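Local coordinates for beta-d-glucoside glucohydrolase (Hypocrea jecorina, PDB 3ZZ1), which probably hydrolyses terminal, non-reducing beta-D-glucosyl residues to release beta-D-glucose, as a secreted family 3 beta-glucosidase of cellulose degradation, at residues I358-N364 and N388-A394; A74-Q80 and A503-Q508. One frame throughout, in Å; residues are numbered along the deposited sequence.

Interaction 1. Residues I358-N364 and N388-A394; sequences IGNHARN and NYPYFVA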
loop_
_atom_site.group_PDB
_atom_site.type_symbol
_atom_site.label_atom_id
_atom_site.label_comp_id
_atom_site.label_asym_id
_atom_site.label_seq_id
_atom_site.Cartn_x
_atom_site.Cartn_y
_atom_site.Cartn_z
ATOM N N ILE A 358 -7.475 24.694 4.357
ATOM C CA ILE A 358 -7.435 24.455 2.913
ATOM C C ILE A 358 -6.277 25.236 2.280
ATOM O O ILE A 358 -6.132 26.438 2.509
ATOM C CB ILE A 358 -8.777 24.862 2.233
ATOM C CG1 ILE A 358 -9.944 23.975 2.703
ATOM C CG2 ILE A 358 -8.655 24.855 0.706
ATOM C CD1 ILE A 358 -9.866 22.518 2.266
ATOM N N GLY A 359 -5.457 24.537 1.498
ATOM C CA GLY A 359 -4.372 25.155 0.747
ATOM C C GLY A 359 -4.378 24.683 -0.695
ATOM O O GLY A 359 -5.376 24.137 -1.169
ATOM N N ASN A 360 -3.260 24.885 -1.389
ATOM C CA ASN A 360 -3.142 24.526 -2.804
ATOM C C ASN A 360 -3.187 23.018 -3.055
ATOM O O ASN A 360 -3.539 22.576 -4.146
ATOM C CB ASN A 360 -1.873 25.132 -3.413
ATOM C CG ASN A 360 -1.997 26.629 -3.674
ATOM O OD1 ASN A 360 -3.087 27.155 -3.916
ATOM N ND2 ASN A 360 -0.867 27.320 -3.639
ATOM N N HIS A 361 -2.836 22.238 -2.035
ATOM C CA HIS A 361 -2.918 20.781 -2.096
ATOM C C HIS A 361 -4.371 20.304 -2.195
ATOM O O HIS A 361 -4.719 19.518 -3.080
ATOM C CB HIS A 361 -2.234 20.158 -0.877
ATOM C CG HIS A 361 -2.268 18.664 -0.870
ATOM N ND1 HIS A 361 -3.213 17.946 -0.171
ATOM C CD2 HIS A 361 -1.486 17.753 -1.494
ATOM C CE1 HIS A 361 -3.008 16.656 -0.362
ATOM N NE2 HIS A 361 -1.965 16.512 -1.159
ATOM N N ALA A 362 -5.212 20.803 -1.291
ATOM C CA ALA A 362 -6.630 20.449 -1.251
ATOM C C ALA A 362 -7.419 20.992 -2.448
ATOM O O ALA A 362 -8.409 20.385 -2.865
ATOM C CB ALA A 362 -7.247 20.933 0.051
ATOM N N ARG A 363 -6.961 22.118 -2.999
ATOM C CA ARG A 363 -7.685 22.861 -4.044
ATOM C C ARG A 363 -7.515 22.368 -5.493
ATOM O O ARG A 363 -8.214 22.852 -6.395
ATOM C CB ARG A 363 -7.353 24.360 -3.962
ATOM C CG ARG A 363 -8.004 25.079 -2.785
ATOM C CD ARG A 363 -7.848 26.601 -2.867
ATOM N NE ARG A 363 -6.477 27.045 -2.610
ATOM C CZ ARG A 363 -6.089 27.761 -1.554
ATOM N NH1 ARG A 363 -6.962 28.140 -0.631
ATOM N NH2 ARG A 363 -4.808 28.101 -1.425
ATOM N N ASN A 364 -6.615 21.409 -5.722
ATOM C CA ASN A 364 -6.230 21.010 -7.091
ATOM C C ASN A 364 -5.644 22.198 -7.871
ATOM O O ASN A 364 -6.055 22.492 -9.001
ATOM C CB ASN A 364 -7.407 20.382 -7.867
ATOM C CG ASN A 364 -8.113 19.274 -7.090
ATOM O OD1 ASN A 364 -7.490 18.531 -6.329
ATOM N ND2 ASN A 364 -9.425 19.159 -7.289
ATOM N N ASN A 388 -7.216 14.155 -8.251
ATOM C CA ASN A 388 -7.966 15.364 -7.925
ATOM C C ASN A 388 -8.965 15.127 -6.793
ATOM O O ASN A 388 -9.612 14.075 -6.735
ATOM C CB ASN A 388 -8.751 15.846 -9.149
ATOM C CG ASN A 388 -7.860 16.339 -10.272
ATOM O OD1 ASN A 388 -8.022 15.926 -11.422
ATOM N ND2 ASN A 388 -6.934 17.238 -9.957
ATOM N N TYR A 389 -9.087 16.114 -5.906
ATOM C CA TYR A 389 -10.104 16.100 -4.864
ATOM C C TYR A 389 -11.425 16.647 -5.393
ATOM O O TYR A 389 -11.461 17.738 -5.960
ATOM C CB TYR A 389 -9.665 16.940 -3.661
ATOM C CG TYR A 389 -8.510 16.358 -2.885
ATOM C CD1 TYR A 389 -8.625 15.119 -2.244
ATOM C CD2 TYR A 389 -7.307 17.049 -2.775
ATOM C CE1 TYR A 389 -7.561 14.577 -1.531
ATOM C CE2 TYR A 389 -6.246 16.524 -2.057
ATOM C CZ TYR A 389 -6.376 15.289 -1.440
ATOM O OH TYR A 389 -5.319 14.776 -0.730
ATOM N N PRO A 390 -12.519 15.894 -5.214
ATOM C CA PRO A 390 -13.827 16.442 -5.573
ATOM C C PRO A 390 -14.268 17.479 -4.536
ATOM O O PRO A 390 -15.066 18.368 -4.833
ATOM C CB PRO A 390 -14.737 15.214 -5.544
ATOM C CG PRO A 390 -14.078 14.271 -4.588
ATOM C CD PRO A 390 -12.602 14.495 -4.752
ATOM N N TYR A 391 -13.738 17.333 -3.327
ATOM C CA TYR A 391 -13.909 18.278 -2.225
ATOM C C TYR A 391 -12.822 17.925 -1.215
ATOM O O TYR A 391 -12.116 16.920 -1.386
ATOM C CB TYR A 391 -15.304 18.150 -1.592
ATOM C CG TYR A 391 -15.558 16.808 -0.940
ATOM C CD1 TYR A 391 -16.051 15.734 -1.681
ATOM C CD2 TYR A 391 -15.296 16.609 0.418
ATOM C CE1 TYR A 391 -16.279 14.495 -1.090
ATOM C CE2 TYR A 391 -15.514 15.384 1.018
ATOM C CZ TYR A 391 -16.007 14.328 0.258
ATOM O OH TYR A 391 -16.223 13.105 0.848
ATOM N N PHE A 392 -12.682 18.736 -0.172
ATOM C CA PHE A 392 -11.734 18.451 0.893
ATOM C C PHE A 392 -12.209 19.086 2.190
ATOM O O PHE A 392 -12.411 20.300 2.255
ATOM C CB PHE A 392 -10.330 18.958 0.536
ATOM C CG PHE A 392 -9.229 18.362 1.386
ATOM C CD1 PHE A 392 -9.045 18.769 2.712
ATOM C CD2 PHE A 392 -8.369 17.403 0.857
ATOM C CE1 PHE A 392 -8.038 18.222 3.496
ATOM C CE2 PHE A 392 -7.347 16.847 1.633
ATOM C CZ PHE A 392 -7.178 17.259 2.955
ATOM N N VAL A 393 -12.382 18.254 3.215
ATOM C CA VAL A 393 -12.783 18.718 4.542
ATOM C C VAL A 393 -11.544 18.987 5.399
ATOM O O VAL A 393 -10.929 18.055 5.925
ATOM C CB VAL A 393 -13.716 17.704 5.259
ATOM C CG1 VAL A 393 -14.263 18.299 6.554
ATOM C CG2 VAL A 393 -14.865 17.285 4.348
ATOM N N ALA A 394 -11.188 20.266 5.536
ATOM C CA ALA A 394 -10.036 20.679 6.336
ATOM C C ALA A 394 -10.268 20.445 7.834
ATOM O O ALA A 394 -11.394 20.598 8.318
ATOM C CB ALA A 394 -9.702 22.140 6.069
#
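Asn364, in a left-handed backbone conformation that ends the helical phi/psi run of 360-363, turns its side chain onto the backbone of Tyr389 and binds it twice: Tyr389 N donates to Asn364 OD1 (2.9 Å) and Asn364 ND2 donates to Tyr389 O (2.8 Å). The m rotamer, with chi2 at -34°, presents both ends of the amide to that one residue; OD1 also accepts from Lys371. Tyr389, itself m, directs its ring edge toward the face of His361 in an offset edge-to-face pair, centroids 5.5 Å apart and planes at 63°. Both segments belong to the long, irregular connection that follows strand 348-352 in the family 3 C-terminal domain and leads into helix 395-404, for which Ala394 is the N-cap residue. Near that end Phe392 adopts t, and Ala362 CB sits over its ring face, 3.9 Å from the centroid, as a CH-pi contact. Ile358, m at both chi angles, brings CD1 to 3.9 Å from Phe392 CD1 and 3.8 Å from Ala394 CB.

Interaction 2. Residues A74-Q80 and A503-Q508; sequences AFTPGVQ and AGLPSQ
Four hydrogen bonds, two near each end, join residues 74-80 to residues 503-508, which run in opposite directions: the CA atoms of Thr76 and Ser507 lie 5.1 Å apart, those of Gln80 and Leu505 6.0 Å. Residues 74-76 are extended; Pro77 (-54°/155°) is the N-cap residue of helix 78-83. Both backbone polar atoms of Ala74 are satisfied by side chains: its N donates to OE1 of Gln508, a side chain with chi1 p and chi2 t (2.9 Å), and its O accepts from Ser507 OG (2.6 Å), with Ser507 in t at phi/psi 56°/-145°. At the other end the amide of Gln80 (chi1 t, chi2 p) serves the opposing backbone with both its atoms, OE1 accepting from Leu505 N (3.0 Å) and NE2 donating to Ala503 O (2.9 Å). Gly504, at phi 72°, brings its CA to 3.3 Å from Gln80 OE1, where a beta carbon would clash. Beside the Gln80 end, the side chain of Leu505 (m, t) packs CB against Pro77 CG at 3.7 Å and CD1 against Val79 CG1 at 3.9 Å. This buried seam joins the N-terminal, TIM-barrel-related domain of family 3 to the C-terminal domain. Phe75 faces helices 87-103 and 320-329, while residues 503-508 connect strand 497-502 to helix 510-518 and Ala503 packs on strand 476-482.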
loop_
_atom_site.group_PDB
_atom_site.type_symbol
_atom_site.label_atom_id
_atom_site.label_comp_id
_atom_site.label_asym_id
_atom_site.label_seq_id
_atom_site.Cartn_x
_atom_site.Cartn_y
_atom_site.Cartn_z
ATOM N N ALA A 74 -11.475 10.648 -4.309
ATOM C CA ALA A 74 -10.090 10.506 -3.894
ATOM C C ALA A 74 -10.053 9.606 -2.662
ATOM O O ALA A 74 -10.304 10.056 -1.540
ATOM C CB ALA A 74 -9.486 11.864 -3.583
ATOM N N PHE A 75 -9.761 8.325 -2.875
ATOM C CA PHE A 75 -9.684 7.385 -1.765
ATOM C C PHE A 75 -8.407 7.615 -0.969
ATOM O O PHE A 75 -7.473 8.264 -1.448
ATOM C CB PHE A 75 -9.788 5.939 -2.262
ATOM C CG PHE A 75 -11.137 5.593 -2.841
ATOM C CD1 PHE A 75 -11.406 5.810 -4.192
ATOM C CD2 PHE A 75 -12.138 5.059 -2.032
ATOM C CE1 PHE A 75 -12.647 5.497 -4.734
ATOM C CE2 PHE A 75 -13.386 4.738 -2.562
ATOM C CZ PHE A 75 -13.644 4.960 -3.916
ATOM N N THR A 76 -8.383 7.114 0.262
ATOM C CA THR A 76 -7.185 7.192 1.081
ATOM C C THR A 76 -6.084 6.396 0.393
ATOM O O THR A 76 -6.378 5.416 -0.297
ATOM C CB THR A 76 -7.412 6.609 2.492
ATOM O OG1 THR A 76 -7.722 5.212 2.394
ATOM C CG2 THR A 76 -8.549 7.340 3.208
ATOM N N PRO A 77 -4.816 6.825 0.556
ATOM C CA PRO A 77 -3.684 5.994 0.156
ATOM C C PRO A 77 -3.747 4.609 0.794
ATOM O O PRO A 77 -4.354 4.439 1.859
ATOM C CB PRO A 77 -2.493 6.758 0.720
ATOM C CG PRO A 77 -2.912 8.181 0.631
ATOM C CD PRO A 77 -4.385 8.190 0.922
ATOM N N GLY A 78 -3.119 3.636 0.146
ATOM C CA GLY A 78 -3.035 2.276 0.672
ATOM C C GLY A 78 -2.511 2.181 2.098
ATOM O O GLY A 78 -2.952 1.322 2.866
ATOM N N VAL A 79 -1.576 3.061 2.460
ATOM C CA VAL A 79 -0.974 3.025 3.803
ATOM C C VAL A 79 -2.025 3.269 4.902
ATOM O O VAL A 79 -1.989 2.631 5.963
ATOM C CB VAL A 79 0.266 3.969 3.936
ATOM C CG1 VAL A 79 -0.140 5.447 3.977
ATOM C CG2 VAL A 79 1.106 3.602 5.162
ATOM N N GLN A 80 -2.973 4.165 4.621
ATOM C CA GLN A 80 -4.061 4.452 5.554
ATOM C C GLN A 80 -4.999 3.252 5.689
ATOM O O GLN A 80 -5.435 2.921 6.796
ATOM C CB GLN A 80 -4.833 5.704 5.127
ATOM C CG GLN A 80 -5.683 6.324 6.239
ATOM C CD GLN A 80 -4.849 6.967 7.344
ATOM O OE1 GLN A 80 -3.622 7.004 7.273
ATOM N NE2 GLN A 80 -5.521 7.487 8.363
ATOM N N ALA A 503 -2.314 10.918 12.396
ATOM C CA ALA A 503 -3.533 10.894 11.595
ATOM C C ALA A 503 -3.335 10.259 10.212
ATOM O O ALA A 503 -4.303 9.886 9.558
ATOM C CB ALA A 503 -4.101 12.293 11.475
ATOM N N GLY A 504 -2.083 10.145 9.778
ATOM C CA GLY A 504 -1.761 9.502 8.505
ATOM C C GLY A 504 -2.135 10.313 7.279
ATOM O O GLY A 504 -1.911 11.520 7.231
ATOM N N LEU A 505 -2.697 9.643 6.279
ATOM C CA LEU A 505 -3.064 10.299 5.025
ATOM C C LEU A 505 -4.534 10.044 4.707
ATOM O O LEU A 505 -4.881 9.010 4.136
ATOM C CB LEU A 505 -2.163 9.842 3.876
ATOM C CG LEU A 505 -0.659 10.073 4.013
ATOM C CD1 LEU A 505 0.081 9.183 3.038
ATOM C CD2 LEU A 505 -0.281 11.546 3.822
ATOM N N PRO A 506 -5.403 10.993 5.095
ATOM C CA PRO A 506 -6.854 10.799 5.127
ATOM C C PRO A 506 -7.611 11.139 3.843
ATOM O O PRO A 506 -8.817 10.880 3.754
ATOM C CB PRO A 506 -7.288 11.750 6.242
ATOM C CG PRO A 506 -6.305 12.860 6.168
ATOM C CD PRO A 506 -5.001 12.243 5.767
ATOM N N SER A 507 -6.919 11.719 2.868
ATOM C CA SER A 507 -7.564 12.232 1.656
ATOM C C SER A 507 -8.681 13.246 1.986
ATOM O O SER A 507 -8.572 14.000 2.963
ATOM C CB SER A 507 -8.077 11.085 0.780
ATOM O OG SER A 507 -8.528 11.574 -0.463
ATOM N N GLN A 508 -9.749 13.236 1.189
ATOM C CA GLN A 508 -10.808 14.256 1.231
ATOM C C GLN A 508 -11.594 14.357 2.544
ATOM O O GLN A 508 -12.232 15.378 2.806
ATOM C CB GLN A 508 -11.779 14.051 0.060
ATOM C CG GLN A 508 -12.568 12.748 0.127
ATOM C CD GLN A 508 -13.149 12.330 -1.210
ATOM O OE1 GLN A 508 -12.473 12.378 -2.242
ATOM N NE2 GLN A 508 -14.398 11.889 -1.196
#

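How the interactions relate
From the N terminus, the chain first passes residues 74-80 in the N-terminal domain, then enters the C-terminal domain, where 358-364 and 388-394 pair across 23 intervening residues with no helix or strand. Interaction 1 thus closes a local loop between strand 348-352 and helix 395-404. Only after 422 intervening residues does 503-508 return to 74-80, so interaction 2 closes a far larger loop in which interaction 1 is nested. Interaction 2 ties the two domains together, whereas interaction 1 lies within one connection of the second. Their centres are 13 Å apart and they touch: Val393 N lies 2.9 Å from Gln508 O, a probable hydrogen bond, and Tyr389 CE1 packs 3.3 Å from Ser507 OG.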